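Local coordinates for protein putative sortase (Streptococcus pneumoniae, PDB 2W1K) that probably acts as a class C sortase, a transpeptidase that joins pilin subunits covalently into the pilus fibre of the pneumococcal surface, at residues A[28-31]-A[32-36]; A[19-22]-A[23-27]; A[120-123]-A[124-127]. All blocks are in the same frame, centred on the assembly; numbering follows the deposited sequence.

Contact 1: residues A[28-31]-A[32-36]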
loop_
_atom_site.group_PDB
_atom_site.type_symbol
_atom_site.label_atom_id
_atom_site.label_comp_id
_atom_site.label_asym_id
_atom_site.label_seq_id
_atom_site.Cartn_x
_atom_site.Cartn_y
_atom_site.Cartn_z
ATOM N N SER A 28 -8.324 -4.915 -10.891
ATOM C CA SER A 28 -6.980 -5.009 -10.353
ATOM C C SER A 28 -6.182 -6.174 -10.984
ATOM O O SER A 28 -4.962 -6.058 -11.256
ATOM C CB SER A 28 -7.012 -5.241 -8.796
ATOM O OG SER A 28 -7.650 -4.138 -8.113
ATOM N N LEU A 29 -6.836 -7.327 -11.121
ATOM C CA LEU A 29 -6.175 -8.427 -11.865
ATOM C C LEU A 29 -5.679 -7.914 -13.233
ATOM O O LEU A 29 -4.548 -8.195 -13.570
ATOM C CB LEU A 29 -7.161 -9.599 -12.149
ATOM C CG LEU A 29 -6.507 -10.835 -12.744
ATOM C CD1 LEU A 29 -5.358 -11.355 -11.869
ATOM C CD2 LEU A 29 -7.655 -11.912 -12.918
ATOM N N ALA A 30 -6.560 -7.221 -14.004
ATOM C CA ALA A 30 -6.284 -6.666 -15.334
ATOM C C ALA A 30 -5.118 -5.761 -15.273
ATOM O O ALA A 30 -4.200 -5.789 -16.133
ATOM C CB ALA A 30 -7.481 -5.842 -15.902
ATOM N N TYR A 31 -5.125 -4.891 -14.272
ATOM C CA TYR A 31 -3.992 -4.022 -14.169
ATOM C C TYR A 31 -2.694 -4.833 -13.940
ATOM O O TYR A 31 -1.622 -4.513 -14.528
ATOM C CB TYR A 31 -4.202 -3.129 -12.972
ATOM C CG TYR A 31 -3.006 -2.175 -12.674
ATOM C CD1 TYR A 31 -1.969 -2.582 -11.825
ATOM C CD2 TYR A 31 -2.997 -0.846 -13.157
ATOM C CE1 TYR A 31 -0.934 -1.722 -11.517
ATOM C CE2 TYR A 31 -1.934 0.033 -12.865
ATOM C CZ TYR A 31 -0.911 -0.403 -12.037
ATOM O OH TYR A 31 0.188 0.415 -11.665
ATOM N N ASN A 32 -2.740 -5.852 -13.042
ATOM C CA ASN A 32 -1.499 -6.596 -12.811
ATOM C C ASN A 32 -1.016 -7.282 -14.118
ATOM O O ASN A 32 0.171 -7.390 -14.326
ATOM C CB ASN A 32 -1.626 -7.590 -11.609
ATOM C CG ASN A 32 -1.608 -6.866 -10.258
ATOM O OD1 ASN A 32 -1.533 -5.643 -10.239
ATOM N ND2 ASN A 32 -1.636 -7.613 -9.109
ATOM N N GLN A 33 -1.955 -7.716 -14.984
ATOM C CA GLN A 33 -1.672 -8.485 -16.180
ATOM C C GLN A 33 -0.982 -7.582 -17.155
ATOM O O GLN A 33 -0.054 -8.041 -17.793
ATOM C CB GLN A 33 -2.926 -9.070 -16.868
ATOM C CG GLN A 33 -3.728 -10.149 -16.003
ATOM C CD GLN A 33 -3.196 -11.635 -16.035
ATOM O OE1 GLN A 33 -2.583 -12.135 -15.013
ATOM N NE2 GLN A 33 -3.418 -12.353 -17.210
ATOM N N ARG A 34 -1.362 -6.287 -17.238
ATOM C CA ARG A 34 -0.684 -5.381 -18.198
ATOM C C ARG A 34 0.732 -4.995 -17.865
ATOM O O ARG A 34 1.459 -4.494 -18.763
ATOM C CB ARG A 34 -1.427 -4.061 -18.402
ATOM C CG ARG A 34 -2.856 -4.191 -18.711
ATOM C CD ARG A 34 -3.554 -2.910 -19.071
ATOM N NE ARG A 34 -3.643 -1.878 -18.016
ATOM C CZ ARG A 34 -4.649 -1.793 -17.157
ATOM N NH1 ARG A 34 -5.617 -2.724 -17.197
ATOM N NH2 ARG A 34 -4.704 -0.802 -16.297
ATOM N N LEU A 35 1.155 -5.141 -16.602
ATOM C CA LEU A 35 2.548 -4.814 -16.238
ATOM C C LEU A 35 3.681 -5.584 -16.938
ATOM O O LEU A 35 4.805 -5.042 -17.077
ATOM C CB LEU A 35 2.763 -5.092 -14.760
ATOM C CG LEU A 35 1.946 -4.270 -13.785
ATOM C CD1 LEU A 35 2.270 -4.811 -12.372
ATOM C CD2 LEU A 35 2.297 -2.789 -13.964
ATOM N N ALA A 36 3.483 -6.844 -17.325
ATOM C CA ALA A 36 4.564 -7.433 -18.227
ATOM C C ALA A 36 5.045 -6.358 -19.307
ATOM O O ALA A 36 6.234 -5.895 -19.301
ATOM C CB ALA A 36 4.154 -8.829 -18.905
HETATM O O HOH W 1 -2.257 -10.589 -12.729
#

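Contact 2: residues A[19-22]-A[23-27]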
loop_
_atom_site.group_PDB
_atom_site.type_symbol
_atom_site.label_atom_id
_atom_site.label_comp_id
_atom_site.label_asym_id
_atom_site.label_seq_id
_atom_site.Cartn_x
_atom_site.Cartn_y
_atom_site.Cartn_z
ATOM N N GLU A 19 -20.775 -6.352 -5.511
ATOM C CA GLU A 19 -20.604 -6.032 -6.931
ATOM C C GLU A 19 -19.458 -5.073 -7.144
ATOM O O GLU A 19 -18.611 -5.353 -7.991
ATOM C CB GLU A 19 -21.913 -5.474 -7.464
ATOM C CG GLU A 19 -22.001 -5.248 -8.959
ATOM C CD GLU A 19 -23.313 -4.576 -9.340
ATOM O OE1 GLU A 19 -23.450 -3.341 -9.150
ATOM O OE2 GLU A 19 -24.240 -5.282 -9.810
ATOM N N MET A 20 -19.371 -3.984 -6.375
ATOM C CA MET A 20 -18.188 -3.144 -6.424
ATOM C C MET A 20 -16.840 -3.886 -6.114
ATOM O O MET A 20 -15.838 -3.686 -6.766
ATOM C CB MET A 20 -18.366 -1.931 -5.532
ATOM C CG MET A 20 -19.335 -0.952 -6.134
ATOM S SD MET A 20 -19.937 0.155 -4.781
ATOM C CE MET A 20 -21.477 0.905 -5.436
ATOM N N TYR A 21 -16.855 -4.789 -5.168
ATOM C CA TYR A 21 -15.692 -5.426 -4.729
ATOM C C TYR A 21 -15.227 -6.349 -5.874
ATOM O O TYR A 21 -14.009 -6.449 -6.191
ATOM C CB TYR A 21 -16.040 -6.267 -3.463
ATOM C CG TYR A 21 -15.033 -7.415 -3.168
ATOM C CD1 TYR A 21 -13.812 -7.172 -2.528
ATOM C CD2 TYR A 21 -15.288 -8.728 -3.596
ATOM C CE1 TYR A 21 -12.893 -8.224 -2.308
ATOM C CE2 TYR A 21 -14.372 -9.753 -3.408
ATOM C CZ TYR A 21 -13.201 -9.521 -2.727
ATOM O OH TYR A 21 -12.329 -10.601 -2.480
ATOM N N GLN A 22 -16.161 -7.052 -6.474
ATOM C CA GLN A 22 -15.772 -8.009 -7.547
ATOM C C GLN A 22 -15.258 -7.248 -8.819
ATOM O O GLN A 22 -14.347 -7.709 -9.555
ATOM C CB GLN A 22 -16.953 -8.937 -7.932
ATOM C CG GLN A 22 -16.539 -10.160 -8.773
ATOM C CD GLN A 22 -15.460 -11.039 -8.118
ATOM O OE1 GLN A 22 -14.380 -11.210 -8.693
ATOM N NE2 GLN A 22 -15.721 -11.555 -6.906
ATOM N N GLU A 23 -15.853 -6.085 -9.066
ATOM C CA GLU A 23 -15.359 -5.261 -10.113
ATOM C C GLU A 23 -13.919 -4.715 -9.784
ATOM O O GLU A 23 -13.033 -4.724 -10.647
ATOM C CB GLU A 23 -16.348 -4.142 -10.354
ATOM C CG GLU A 23 -15.913 -3.226 -11.407
ATOM C CD GLU A 23 -16.937 -2.102 -11.653
ATOM O OE1 GLU A 23 -17.677 -1.694 -10.685
ATOM O OE2 GLU A 23 -16.993 -1.613 -12.807
ATOM N N GLN A 24 -13.648 -4.310 -8.539
ATOM C CA GLN A 24 -12.260 -3.914 -8.195
ATOM C C GLN A 24 -11.293 -5.088 -8.273
ATOM O O GLN A 24 -10.126 -4.894 -8.594
ATOM C CB GLN A 24 -12.132 -3.343 -6.766
ATOM C CG GLN A 24 -12.896 -2.076 -6.521
ATOM C CD GLN A 24 -12.219 -0.887 -7.139
ATOM O OE1 GLN A 24 -11.240 -0.380 -6.550
ATOM N NE2 GLN A 24 -12.725 -0.404 -8.334
ATOM N N GLN A 25 -11.735 -6.259 -7.832
ATOM C CA GLN A 25 -10.930 -7.459 -7.991
ATOM C C GLN A 25 -10.511 -7.666 -9.435
ATOM O O GLN A 25 -9.316 -7.830 -9.786
ATOM C CB GLN A 25 -11.747 -8.661 -7.428
ATOM C CG GLN A 25 -11.844 -8.648 -5.868
ATOM C CD GLN A 25 -10.609 -9.154 -5.208
ATOM O OE1 GLN A 25 -10.238 -10.375 -5.382
ATOM N NE2 GLN A 25 -9.942 -8.286 -4.425
ATOM N N ASN A 26 -11.493 -7.646 -10.332
ATOM C CA ASN A 26 -11.206 -7.972 -11.713
ATOM C C ASN A 26 -10.388 -6.851 -12.430
ATOM O O ASN A 26 -9.474 -7.119 -13.178
ATOM C CB ASN A 26 -12.529 -8.095 -12.385
ATOM C CG ASN A 26 -13.301 -9.386 -11.967
ATOM O OD1 ASN A 26 -12.814 -10.250 -11.197
ATOM N ND2 ASN A 26 -14.497 -9.522 -12.529
ATOM N N HIS A 27 -10.727 -5.579 -12.215
ATOM C CA HIS A 27 -9.910 -4.476 -12.700
ATOM C C HIS A 27 -8.493 -4.520 -12.173
ATOM O O HIS A 27 -7.553 -4.091 -12.905
ATOM C CB HIS A 27 -10.565 -3.126 -12.389
ATOM C CG HIS A 27 -11.881 -2.975 -13.102
ATOM N ND1 HIS A 27 -12.730 -1.910 -12.917
ATOM C CD2 HIS A 27 -12.493 -3.789 -14.021
ATOM C CE1 HIS A 27 -13.808 -2.067 -13.676
ATOM N NE2 HIS A 27 -13.683 -3.196 -14.361
HETATM O O HOH W 2 -15.824 -1.106 -8.033
#

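Contact 3: residues A[120-123]-A[124-127]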
loop_
_atom_site.group_PDB
_atom_site.type_symbol
_atom_site.label_atom_id
_atom_site.label_comp_id
_atom_site.label_asym_id
_atom_site.label_seq_id
_atom_site.Cartn_x
_atom_site.Cartn_y
_atom_site.Cartn_z
ATOM N N VAL A 120 1.739 12.339 10.195
ATOM C CA VAL A 120 2.878 11.445 10.474
ATOM C C VAL A 120 3.218 10.525 9.346
ATOM O O VAL A 120 4.373 10.398 8.989
ATOM C CB VAL A 120 2.646 10.681 11.753
ATOM C CG1 VAL A 120 3.826 9.770 12.048
ATOM C CG2 VAL A 120 2.408 11.715 12.954
ATOM N N PHE A 121 2.192 9.898 8.745
ATOM C CA PHE A 121 2.380 8.985 7.601
ATOM C C PHE A 121 3.506 7.989 7.881
ATOM O O PHE A 121 3.464 7.268 8.947
ATOM C CB PHE A 121 2.609 9.718 6.279
ATOM C CG PHE A 121 1.422 10.429 5.772
ATOM C CD1 PHE A 121 0.138 9.964 6.056
ATOM C CD2 PHE A 121 1.553 11.597 5.027
ATOM C CE1 PHE A 121 -1.099 10.630 5.574
ATOM C CE2 PHE A 121 0.373 12.268 4.466
ATOM C CZ PHE A 121 -0.979 11.794 4.781
ATOM N N PHE A 122 4.510 7.913 6.993
ATOM C CA PHE A 122 5.572 6.918 7.274
ATOM C C PHE A 122 6.786 7.435 8.153
ATOM O O PHE A 122 7.933 6.917 8.073
ATOM C CB PHE A 122 6.004 6.307 5.920
ATOM C CG PHE A 122 4.994 5.278 5.337
ATOM C CD1 PHE A 122 3.964 4.748 6.138
ATOM C CD2 PHE A 122 5.134 4.800 4.020
ATOM C CE1 PHE A 122 3.091 3.758 5.633
ATOM C CE2 PHE A 122 4.312 3.847 3.492
ATOM C CZ PHE A 122 3.305 3.283 4.284
ATOM N N ARG A 123 6.584 8.541 8.912
ATOM C CA ARG A 123 7.728 9.134 9.690
ATOM C C ARG A 123 8.560 8.023 10.356
ATOM O O ARG A 123 9.856 8.016 10.326
ATOM C CB ARG A 123 7.201 10.087 10.767
ATOM C CG ARG A 123 8.317 11.012 11.329
ATOM C CD ARG A 123 7.686 12.226 11.965
ATOM N NE ARG A 123 6.935 13.016 10.960
ATOM C CZ ARG A 123 6.182 14.072 11.270
ATOM N NH1 ARG A 123 6.077 14.469 12.552
ATOM N NH2 ARG A 123 5.554 14.748 10.298
ATOM N N HIS A 124 7.836 7.055 10.922
ATOM C CA HIS A 124 8.407 6.022 11.823
ATOM C C HIS A 124 8.602 4.576 11.320
ATOM O O HIS A 124 8.786 3.646 12.114
ATOM C CB HIS A 124 7.553 5.924 13.090
ATOM C CG HIS A 124 7.380 7.252 13.793
ATOM N ND1 HIS A 124 8.453 7.962 14.336
ATOM C CD2 HIS A 124 6.261 7.979 14.066
ATOM C CE1 HIS A 124 7.992 9.070 14.893
ATOM N NE2 HIS A 124 6.678 9.116 14.719
ATOM N N LEU A 125 8.617 4.364 10.035
ATOM C CA LEU A 125 8.846 3.013 9.530
ATOM C C LEU A 125 10.129 2.403 10.040
ATOM O O LEU A 125 10.306 1.176 10.014
ATOM C CB LEU A 125 8.953 3.094 8.020
ATOM C CG LEU A 125 7.603 3.142 7.308
ATOM C CD1 LEU A 125 7.692 2.892 5.806
ATOM C CD2 LEU A 125 6.671 2.239 7.913
ATOM N N ASP A 126 11.081 3.252 10.445
ATOM C CA ASP A 126 12.440 2.722 10.832
ATOM C C ASP A 126 12.365 1.966 12.181
ATOM O O ASP A 126 13.259 1.218 12.525
ATOM C CB ASP A 126 13.473 3.842 10.935
ATOM C CG ASP A 126 13.049 4.922 11.911
ATOM O OD1 ASP A 126 12.071 5.643 11.684
ATOM O OD2 ASP A 126 13.662 5.050 12.958
ATOM N N GLN A 127 11.275 2.156 12.920
ATOM C CA GLN A 127 11.021 1.421 14.152
ATOM C C GLN A 127 10.511 -0.048 14.071
ATOM O O GLN A 127 10.515 -0.739 15.087
ATOM C CB GLN A 127 10.000 2.207 14.900
ATOM C CG GLN A 127 10.596 3.441 15.487
ATOM C CD GLN A 127 9.573 4.329 16.146
ATOM O OE1 GLN A 127 9.795 5.522 16.283
ATOM N NE2 GLN A 127 8.430 3.745 16.566
HETATM O O HOH W 3 5.112 6.200 10.908
#

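Contact 1: residues A[28-31]-A[32-36]
Y31 and R34, three residues apart on helix 18-34, show how a helix can pack closely on one flank while staying open on another. On the tight flank the arginine chain bends at chi3 (-65°), bringing the guanidinium back beside the phenol ring, to which its plane is nearly perpendicular, with NH2 3.6 Å from CD2 of Y31. CA of Y31 sits over one face of the same guanidinium, toward its rim. At the edge of the ring and in its plane comes OD1 of N32, 3.5 Å from CD1, while CD2 of L35 approaches CE1 more loosely at 4.2 Å. The polar ends are tied outside the helix: R34 NH2 to the carbonyl of Y54, whose ring lies nearly parallel to that of Y31; Y31 OH to D95 and G96; N32 OD1 to the backbone N of L99.

The other flank belongs to L29 and Q33, both exposed. Their side chains come no nearer than 4.3 Å, between L29 CD1 and Q33 OE1. A water bridges the side chain of Q33 and the backbone of L29, donating to Q33 OE1 at 2.8 Å and weakly to L29 O. Backbone bonds such as N32 N to S28 O (2.9 Å) continue beneath both flanks. Such a helix, one side docked on loops of the catalytic domain, is consistent with the N-terminal helical extension of pilin sortases, which precedes the lid segment in relatives.

Contact 2: residues A[19-22]-A[23-27]
The Y21 ring receives the aliphatic part of Q25 over one face: CG stands 3.7 Å from the ring centroid, 18° off the normal, a CH-pi contact four residues along the helix. The Q25 amide continues the stack, its plane only 9° from that of the ring, with CD 3.5 Å from OH and NE2 3.6 Å from CE1. Two torsions bring this about. In Y21, CG is anti to the backbone N (chi1 159°), and Q25 bends at chi2, which lays its end back over the phenol. The ring's hydroxyl is bound by E141, and Q25 NE2 meets a sulfonate oxygen of a MES molecule, probably from the crystallisation liquor.

This is an i to i+4 pairing on the N-terminal helix 18-34, carried outside the sortase beta-barrel, and the Y21 side touches the loop at N138 and Q140. Backbone bonds run beneath it, the shortest from Q25 N to Y21 O at 2.8 Å.

Beside this pair a water joins three residues. The carbonyl O of M20 takes both Q24 N and the water, each at 2.9 Å, and the same water gives a bond to E23 OE1 and accepts a weak one from Q24 NE2. Another acid is near: E19 OE1 lies 6.2 Å from E23 OE1, without contact, and the like charges would at most repel weakly at this distance.

Contact 3: residues A[120-123]-A[124-127]
V120 opens the contact by leaning on H124: its CG1 methyl lies 3.6 Å from CD2 of the imidazole, approaching the ring obliquely. The motif is a pair of overlapping beta turns, type II' from V120 to R123 and type I from F122 to L125, leading into the 3-10 segment 125-127, all in the loop between strands 106-111 and 133-137 of the sortase domain.

F121 occupies the second position of the first turn with a positive phi of 48°, as type II' geometry requires. Its side chain turns away to H119, but its carbonyl O accepts a bond from a water that in turn accepts one from H124 N, so a single solvent molecule joins the two segments.

F122 carries the buried part. L125 CD1 lies over one face of its ring, 4.0 Å from the centroid and nearest to CG at 3.6 Å, a CH-pi contact displaced toward the rim. Both side chains also rest on L172 and T174 of strand 168-176, and the backbone of F122 is bonded to H113; the turn thus packs directly against the sheet. The F122 carbonyl closes the second turn through a nearly straight but long bond from L125 N (3.3 Å), which comes from well above the carbonyl plane.

R123 finishes the segment alongside H124, the two side chains pointing the same way. With CG anti to the backbone N (chi1 -164°), the arginine chain starts beside the imidazole and its end leads away from it, while CB is centred over the ring face, 4.0 Å from the centroid. R114 binds two acceptors here, NE to R123 O and NH2 to D126 OD1 in a salt bridge, consistent with these two oxygens lying only 3.5 Å apart.

Contacts 1 and 2 are successive parts of one helix, 18-34, with centres 14 Å apart, whereas contact 3 lies across the molecule, about 30 Å from either centre, in a loop of the sortase domain. Contact 2 is a surface contact, built on a tyrosine-glutamine stack with water and acidic side chains around it; contacts 1 and 3 are partly buried. Burial is achieved differently in each: contact 1 docks polar-tipped side chains on loops, where their ends find outside partners, while contact 3 presses two apolar side chains on strand 168-176. Regular helical bonding supports the first two, but contact 3 is shaped by two overlapping turns, with one water bridging the segments.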